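Local coordinates for uncharacterized protein MJ1062 (Methanocaldococcus jannaschii, PDB 3EO4) that is of unknown function but probably transfers acyl groups through this C-terminal GNAT-type domain, the whole protein perhaps also having hexosyltransferase activity, at residues Gln18-Asp21 and Asn22-Glu25; Leu26-Ala29 and Trp30-Pro34; Leu69-Asn73 and Thr74-Val78. All coordinates share one frame; numbering follows the deposited sequence.

Contact 1 of 3, residues Gln18-Asp21 and Asn22-Glu25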
loop_
_atom_site.group_PDB
_atom_site.type_symbol
_atom_site.label_atom_id
_atom_site.label_comp_id
_atom_site.label_asym_id
_atom_site.label_seq_id
_atom_site.Cartn_x
_atom_site.Cartn_y
_atom_site.Cartn_z
ATOM N N GLN A 18 -14.178 -10.046 -5.485
ATOM C CA GLN A 18 -14.316 -8.707 -6.074
ATOM C C GLN A 18 -13.896 -7.630 -5.088
ATOM O O GLN A 18 -14.000 -7.779 -3.858
ATOM C CB GLN A 18 -15.694 -8.409 -6.702
ATOM C CG GLN A 18 -16.884 -9.004 -5.985
ATOM C CD GLN A 18 -18.250 -8.473 -6.475
ATOM O OE1 GLN A 18 -19.287 -8.741 -5.842
ATOM N NE2 GLN A 18 -18.261 -7.718 -7.574
ATOM N N ILE A 19 -13.360 -6.564 -5.664
ATOM C CA ILE A 19 -12.918 -5.395 -4.944
ATOM C C ILE A 19 -14.111 -4.654 -4.392
ATOM O O ILE A 19 -15.222 -4.811 -4.868
ATOM C CB ILE A 19 -12.146 -4.449 -5.910
ATOM C CG1 ILE A 19 -11.296 -3.440 -5.132
ATOM C CG2 ILE A 19 -13.113 -3.772 -6.908
ATOM C CD1 ILE A 19 -10.120 -2.875 -5.947
ATOM N N THR A 20 -13.827 -3.787 -3.437
ATOM C CA THR A 20 -14.796 -3.034 -2.663
ATOM C C THR A 20 -14.215 -1.645 -2.437
ATOM O O THR A 20 -12.981 -1.495 -2.471
ATOM C CB THR A 20 -14.949 -3.778 -1.312
ATOM O OG1 THR A 20 -16.100 -4.613 -1.372
ATOM C CG2 THR A 20 -15.079 -2.874 -0.175
ATOM N N ASP A 21 -15.069 -0.656 -2.157
ATOM C CA ASP A 21 -14.669 0.726 -1.818
ATOM C C ASP A 21 -13.570 0.756 -0.788
ATOM O O ASP A 21 -12.681 1.602 -0.812
ATOM C CB ASP A 21 -15.852 1.497 -1.222
ATOM C CG ASP A 21 -16.720 2.140 -2.272
ATOM O OD1 ASP A 21 -16.489 1.865 -3.463
ATOM O OD2 ASP A 21 -17.629 2.921 -1.914
ATOM N N ASN A 22 -13.689 -0.156 0.170
ATOM C CA ASN A 22 -12.760 -0.243 1.301
ATOM C C ASN A 22 -11.325 -0.629 0.917
ATOM O O ASN A 22 -10.387 -0.377 1.680
ATOM C CB ASN A 22 -13.309 -1.206 2.362
ATOM C CG ASN A 22 -14.653 -0.756 2.920
ATOM O OD1 ASN A 22 -14.795 0.367 3.427
ATOM N ND2 ASN A 22 -15.663 -1.629 2.816
ATOM N N ASP A 23 -11.159 -1.228 -0.260
ATOM C CA ASP A 23 -9.859 -1.719 -0.738
ATOM C C ASP A 23 -9.104 -0.644 -1.500
ATOM O O ASP A 23 -7.958 -0.848 -1.892
ATOM C CB ASP A 23 -10.049 -2.928 -1.673
ATOM C CG ASP A 23 -10.705 -4.142 -0.976
ATOM O OD1 ASP A 23 -11.666 -4.734 -1.534
ATOM O OD2 ASP A 23 -10.272 -4.494 0.127
ATOM N N LEU A 24 -9.750 0.503 -1.692
ATOM C CA LEU A 24 -9.277 1.511 -2.650
ATOM C C LEU A 24 -7.937 2.117 -2.269
ATOM O O LEU A 24 -7.073 2.326 -3.138
ATOM C CB LEU A 24 -10.316 2.604 -2.860
ATOM C CG LEU A 24 -11.474 2.331 -3.828
ATOM C CD1 LEU A 24 -12.405 3.530 -3.880
ATOM C CD2 LEU A 24 -10.985 2.008 -5.235
ATOM N N GLU A 25 -7.770 2.375 -0.970
ATOM C CA GLU A 25 -6.541 2.982 -0.435
ATOM C C GLU A 25 -5.389 2.006 -0.509
ATOM O O GLU A 25 -4.279 2.408 -0.760
ATOM C CB GLU A 25 -6.705 3.500 1.008
ATOM C CG GLU A 25 -7.882 4.499 1.238
ATOM C CD GLU A 25 -9.161 3.782 1.710
ATOM O OE1 GLU A 25 -9.587 2.798 1.060
ATOM O OE2 GLU A 25 -9.734 4.175 2.749
HETATM O O HOH W 1 -12.795 3.845 1.598
#
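The chain turns from strand 13-18 into helix 24-31 through two successive i to i+3 bonds, D23 N to T20 O at 2.9 Å and L24 N to D21 O at 3.3 Å, a 3-10 start that runs on into the alpha helix. In both, the donor sits well above the plane of the carbonyl. The side chain of D23 returns across the turn: with CG beside its own backbone N (chi1 -62°), OD1 comes to 3.0 Å from T20 N, a weak, bent bond. Alongside, the methylene CG1 of I19 packs against D23 CB at 3.7 Å, the two side chains running past each other in opposite senses. L24 CG lies 3.3 Å from D21 O. A water also donates to D21 O and links it to OE2 of E25, whose chain, bent at chi2, folds its carboxylate back toward the turn.

The stronger polar partners lie outside the turn: R17 makes a salt bridge with D23 OD1, and K77 of the second subunit makes one with E25 OE2. The two buried carboxylates are therefore likely to stay ionised, D23 tying the turn to its preceding strand and E25 tying the first turn of the helix to the dimer partner.

Contact 2 of 3, residues Leu26-Ala29 and Trp30-Pro34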
loop_
_atom_site.group_PDB
_atom_site.type_symbol
_atom_site.label_atom_id
_atom_site.label_comp_id
_atom_site.label_asym_id
_atom_site.label_seq_id
_atom_site.Cartn_x
_atom_site.Cartn_y
_atom_site.Cartn_z
ATOM N N LEU A 26 -5.660 0.726 -0.258
ATOM C CA LEU A 26 -4.628 -0.296 -0.340
ATOM C C LEU A 26 -4.180 -0.477 -1.796
ATOM O O LEU A 26 -2.981 -0.498 -2.079
ATOM C CB LEU A 26 -5.122 -1.617 0.226
ATOM C CG LEU A 26 -4.271 -2.854 -0.003
ATOM C CD1 LEU A 26 -2.887 -2.651 0.580
ATOM C CD2 LEU A 26 -4.954 -4.062 0.705
ATOM N N LEU A 27 -5.152 -0.595 -2.699
ATOM C CA LEU A 27 -4.862 -0.614 -4.127
ATOM C C LEU A 27 -4.069 0.616 -4.555
ATOM O O LEU A 27 -3.050 0.490 -5.244
ATOM C CB LEU A 27 -6.129 -0.788 -4.965
ATOM C CG LEU A 27 -5.855 -0.914 -6.485
ATOM C CD1 LEU A 27 -5.117 -2.234 -6.900
ATOM C CD2 LEU A 27 -7.131 -0.697 -7.349
HETATM N N MSE A 28 -4.485 1.803 -4.144
HETATM C CA MSE A 28 -3.670 2.988 -4.497
HETATM C C MSE A 28 -2.250 2.891 -3.914
HETATM O O MSE A 28 -1.296 3.294 -4.552
HETATM C CB MSE A 28 -4.323 4.289 -4.049
HETATM C CG MSE A 28 -3.554 5.508 -4.497
HETATM SE SE MSE A 28 -4.474 7.165 -3.990
HETATM C CE MSE A 28 -4.686 6.782 -2.095
ATOM N N ALA A 29 -2.117 2.364 -2.708
ATOM C CA ALA A 29 -0.809 2.268 -2.067
ATOM C C ALA A 29 0.175 1.359 -2.828
ATOM O O ALA A 29 1.370 1.673 -2.958
ATOM C CB ALA A 29 -0.945 1.830 -0.625
ATOM N N TRP A 30 -0.336 0.260 -3.355
ATOM C CA TRP A 30 0.456 -0.582 -4.236
ATOM C C TRP A 30 0.854 0.133 -5.540
ATOM O O TRP A 30 2.004 0.088 -5.944
ATOM C CB TRP A 30 -0.327 -1.827 -4.579
ATOM C CG TRP A 30 -0.500 -2.779 -3.444
ATOM C CD1 TRP A 30 0.363 -3.001 -2.382
ATOM C CD2 TRP A 30 -1.600 -3.677 -3.274
ATOM N NE1 TRP A 30 -0.150 -3.998 -1.563
ATOM C CE2 TRP A 30 -1.352 -4.426 -2.091
ATOM C CE3 TRP A 30 -2.763 -3.935 -4.020
ATOM C CZ2 TRP A 30 -2.242 -5.414 -1.633
ATOM C CZ3 TRP A 30 -3.650 -4.901 -3.557
ATOM C CH2 TRP A 30 -3.368 -5.647 -2.370
ATOM N N ARG A 31 -0.091 0.786 -6.194
ATOM C CA ARG A 31 0.201 1.464 -7.468
ATOM C C ARG A 31 1.051 2.724 -7.362
ATOM O O ARG A 31 1.466 3.283 -8.395
ATOM C CB ARG A 31 -1.114 1.814 -8.192
ATOM C CG ARG A 31 -1.950 0.578 -8.498
ATOM C CD ARG A 31 -3.076 0.909 -9.476
ATOM N NE ARG A 31 -2.704 0.569 -10.855
ATOM C CZ ARG A 31 -2.133 1.398 -11.724
ATOM N NH1 ARG A 31 -1.839 0.950 -12.942
ATOM N NH2 ARG A 31 -1.856 2.664 -11.387
ATOM N N SER A 32 1.230 3.219 -6.141
ATOM C CA SER A 32 2.005 4.427 -5.892
ATOM C C SER A 32 3.404 4.051 -5.462
ATOM O O SER A 32 4.195 4.902 -5.133
ATOM C CB SER A 32 1.331 5.319 -4.845
ATOM O OG SER A 32 -0.002 5.658 -5.241
ATOM N N ASN A 33 3.710 2.761 -5.470
ATOM C CA ASN A 33 5.046 2.319 -5.160
ATOM C C ASN A 33 5.904 2.305 -6.434
ATOM O O ASN A 33 5.602 1.554 -7.356
ATOM C CB ASN A 33 4.975 0.936 -4.511
ATOM C CG ASN A 33 6.254 0.564 -3.814
ATOM O OD1 ASN A 33 7.331 0.790 -4.323
ATOM N ND2 ASN A 33 6.135 -0.042 -2.648
ATOM N N PRO A 34 6.960 3.157 -6.495
ATOM C CA PRO A 34 7.876 3.271 -7.631
ATOM C C PRO A 34 8.482 1.950 -8.074
ATOM O O PRO A 34 8.875 1.826 -9.238
ATOM C CB PRO A 34 8.996 4.182 -7.099
ATOM C CG PRO A 34 8.374 4.932 -5.999
ATOM C CD PRO A 34 7.372 4.036 -5.381
HETATM O O HOH W 2 3.692 0.008 -1.678
#
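One face of the W30 indole is covered by L26, one helical turn earlier: L26 O stands over it near the CG side, and the leucine branch lies over the benzene part, while L27 CD1 comes to 4.1 Å from CE3 of W30. L26 and W30 pack i to i+4, L27 and W30 i to i+3, on helix 24-31, which follows strand 13-18, consistent with the first helix of the GNAT fold. The contact of L26 with the ring is a CH-pi interaction, its CG 3.8 Å from the centroid of the six-membered ring and 17° off the normal. With L26 CG anti to the backbone N (chi1 169°), the branch is carried forward along the helix so that CD1, 3.6 Å from W30 CE2, rides near the rim. Around the ring, L96 of the same chain and A29 of the second subunit add further packing. A serine in place of W30 would probably leave the L26 methyls without their aromatic platform and open a gap beside L96 and beside A29 of the second subunit.

The backbone holds this turn with nearly straight bonds, W30 N to L26 O at 3.0 Å and R31 N to L27 O at 3.1 Å. Beyond R31 the helix ends. A water that can donate to A29 O accepts from N33 ND2. N33 is the N-cap of the next helix, its OD1 accepting from L35 N, and its ND2 and S32 O exchange hydrogen bonds with the same groups of the second subunit. At the C-terminal end of the helix M28 O receives a weak bond from S32 N and a firmer one from S32 OG, 2.8 Å away and above the carbonyl plane, while that hydroxyl oxygen is also hydrogen-bonded to L47 N.

Contact 3 of 3, residues Leu69-Asn73 and Thr74-Val78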
loop_
_atom_site.group_PDB
_atom_site.type_symbol
_atom_site.label_atom_id
_atom_site.label_comp_id
_atom_site.label_asym_id
_atom_site.label_seq_id
_atom_site.Cartn_x
_atom_site.Cartn_y
_atom_site.Cartn_z
ATOM N N LEU A 69 -4.271 -14.364 -0.106
ATOM C CA LEU A 69 -3.391 -15.493 0.114
ATOM C C LEU A 69 -3.761 -16.080 1.469
ATOM O O LEU A 69 -3.798 -15.366 2.466
ATOM C CB LEU A 69 -1.905 -15.091 0.058
ATOM C CG LEU A 69 -0.905 -16.154 0.560
ATOM C CD1 LEU A 69 -0.855 -17.421 -0.316
ATOM C CD2 LEU A 69 0.484 -15.609 0.728
ATOM N N ARG A 70 -4.049 -17.379 1.475
ATOM C CA ARG A 70 -4.352 -18.096 2.689
ATOM C C ARG A 70 -3.096 -18.847 3.076
ATOM O O ARG A 70 -2.555 -19.643 2.303
ATOM C CB ARG A 70 -5.509 -19.085 2.500
ATOM C CG ARG A 70 -5.896 -19.796 3.787
ATOM C CD ARG A 70 -6.936 -20.876 3.555
ATOM N NE ARG A 70 -8.145 -20.345 2.915
ATOM C CZ ARG A 70 -9.230 -19.933 3.575
ATOM N NH1 ARG A 70 -9.268 -19.975 4.907
ATOM N NH2 ARG A 70 -10.283 -19.473 2.902
ATOM N N GLU A 71 -2.631 -18.580 4.279
ATOM C CA GLU A 71 -1.388 -19.129 4.751
ATOM C C GLU A 71 -1.528 -19.302 6.241
ATOM O O GLU A 71 -2.024 -18.405 6.915
ATOM C CB GLU A 71 -0.322 -18.120 4.430
ATOM C CG GLU A 71 1.035 -18.441 4.892
ATOM C CD GLU A 71 1.994 -17.536 4.169
ATOM O OE1 GLU A 71 2.099 -17.675 2.919
ATOM O OE2 GLU A 71 2.589 -16.666 4.844
ATOM N N ASN A 72 -1.102 -20.461 6.742
ATOM C CA ASN A 72 -1.385 -20.879 8.132
ATOM C C ASN A 72 -2.877 -20.766 8.376
ATOM O O ASN A 72 -3.332 -20.441 9.472
ATOM C CB ASN A 72 -0.593 -20.036 9.129
ATOM C CG ASN A 72 0.894 -20.213 8.963
ATOM O OD1 ASN A 72 1.424 -21.283 9.265
ATOM N ND2 ASN A 72 1.576 -19.184 8.468
ATOM N N ASN A 73 -3.629 -21.029 7.310
ATOM C CA ASN A 73 -5.085 -21.010 7.326
ATOM C C ASN A 73 -5.658 -19.631 7.616
ATOM O O ASN A 73 -6.826 -19.503 7.933
ATOM C CB ASN A 73 -5.666 -22.046 8.308
ATOM C CG ASN A 73 -7.067 -22.478 7.919
ATOM O OD1 ASN A 73 -7.881 -22.804 8.766
ATOM N ND2 ASN A 73 -7.351 -22.479 6.619
ATOM N N THR A 74 -4.834 -18.601 7.509
ATOM C CA THR A 74 -5.298 -17.254 7.716
ATOM C C THR A 74 -5.114 -16.456 6.434
ATOM O O THR A 74 -4.062 -16.542 5.791
ATOM C CB THR A 74 -4.584 -16.624 8.900
ATOM O OG1 THR A 74 -5.282 -17.007 10.095
ATOM C CG2 THR A 74 -4.565 -15.103 8.782
ATOM N N ILE A 75 -6.134 -15.689 6.048
ATOM C CA ILE A 75 -6.083 -15.017 4.754
ATOM C C ILE A 75 -5.634 -13.543 4.853
ATOM O O ILE A 75 -5.956 -12.871 5.825
ATOM C CB ILE A 75 -7.418 -15.174 3.940
ATOM C CG1 ILE A 75 -8.270 -13.909 3.992
ATOM C CG2 ILE A 75 -8.268 -16.373 4.389
ATOM C CD1 ILE A 75 -8.023 -13.083 2.812
ATOM N N ARG A 76 -4.918 -13.055 3.835
ATOM C CA ARG A 76 -4.495 -11.660 3.749
ATOM C C ARG A 76 -4.536 -11.163 2.299
ATOM O O ARG A 76 -4.496 -11.971 1.375
ATOM C CB ARG A 76 -3.091 -11.486 4.351
ATOM C CG ARG A 76 -1.909 -11.732 3.379
ATOM C CD ARG A 76 -0.589 -11.541 4.129
ATOM N NE ARG A 76 0.609 -11.813 3.336
ATOM C CZ ARG A 76 1.288 -12.959 3.416
ATOM N NH1 ARG A 76 0.870 -13.923 4.225
ATOM N NH2 ARG A 76 2.396 -13.141 2.708
ATOM N N LYS A 77 -4.612 -9.839 2.112
ATOM C CA LYS A 77 -4.639 -9.195 0.774
ATOM C C LYS A 77 -3.249 -8.940 0.217
ATOM O O LYS A 77 -2.442 -8.245 0.846
ATOM C CB LYS A 77 -5.358 -7.853 0.856
ATOM C CG LYS A 77 -6.877 -7.933 0.824
ATOM C CD LYS A 77 -7.551 -7.733 2.149
ATOM C CE LYS A 77 -7.175 -6.415 2.842
ATOM N NZ LYS A 77 -7.549 -5.283 1.992
ATOM N N VAL A 78 -2.962 -9.451 -0.980
ATOM C CA VAL A 78 -1.585 -9.434 -1.459
ATOM C C VAL A 78 -1.430 -8.817 -2.827
ATOM O O VAL A 78 -0.304 -8.560 -3.236
ATOM C CB VAL A 78 -0.916 -10.854 -1.487
ATOM C CG1 VAL A 78 -0.845 -11.492 -0.086
ATOM C CG2 VAL A 78 -1.633 -11.775 -2.470
HETATM O O HOH W 3 4.229 -15.510 2.923
#
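E71 OE2 is gripped by two donors, a water at 2.8 Å and R76 NH1 at 3.3 Å, the latter a long, weak hydrogen bond within a salt bridge. The same water accepts from R76 NH2, so acid and base are joined both directly and through solvent. E71 OE2 and the water oxygen both lie at the edge of the guanidinium, in its plane, yet the carboxylate itself is turned 74° against that plane. R76 reaches this place with its CG between the backbone N and the carbonyl carbon (chi1 87°), and the chain then runs extended to NE. Over one face of the guanidinium lies L69 CD2, 3.5 Å above the plane and toward the rim. The main partner of the R76 head is nevertheless E99, which forms a salt bridge with NE, and W49 of the second subunit adds a cation-pi contact.

These side chains decorate a beta hairpin with a two-residue loop, closed by a type I' turn from E71 to T74, with N72 and N73 at its corners in left-handed conformations. E71 and T74 exchange two backbone bonds of 2.9 Å across the turn. L69 and R76 form the next hydrogen-bonded pair, from L69 N to R76 O at 2.8 Å and back. Between them R70 and I75 are a non-hydrogen-bonded pair, and on that opposite face of the sheet I75 CG2 rests 3.7 Å over the centre of the R70 guanidinium.

L69 CB also meets V78 CG1 farther along the hairpin. Within the antiparallel sheet, strand 63-71 pairs on its other side with strand 13-18, where R70 bonds to K13 through the backbone, while strand 74-84 is flanked by strand 92-97, and K77 N donates to E25 OE2 on helix 24-31 of the second subunit.

Overall arrangement
Along the chain the three contacts follow in series, none nested in another. Contact 1 closes the turn that leaves strand 13-18; contact 2 begins on the same helix, 24-31, and runs to its C-terminal end; contact 3 closes the hairpin of strands 63-71 and 74-84. Contacts 1 and 2 meet where I19 CD1 packs on L27 CD2 at 4.0 Å. Although the centres of contacts 2 and 3 are about 20 Å apart, W30 CZ2 lies 3.7 Å from V78 C, and K77 reaches both L26 and, in a weak long ion pair, D23. The helix is thereby laid against the hairpin, and all three contacts also touch the second subunit.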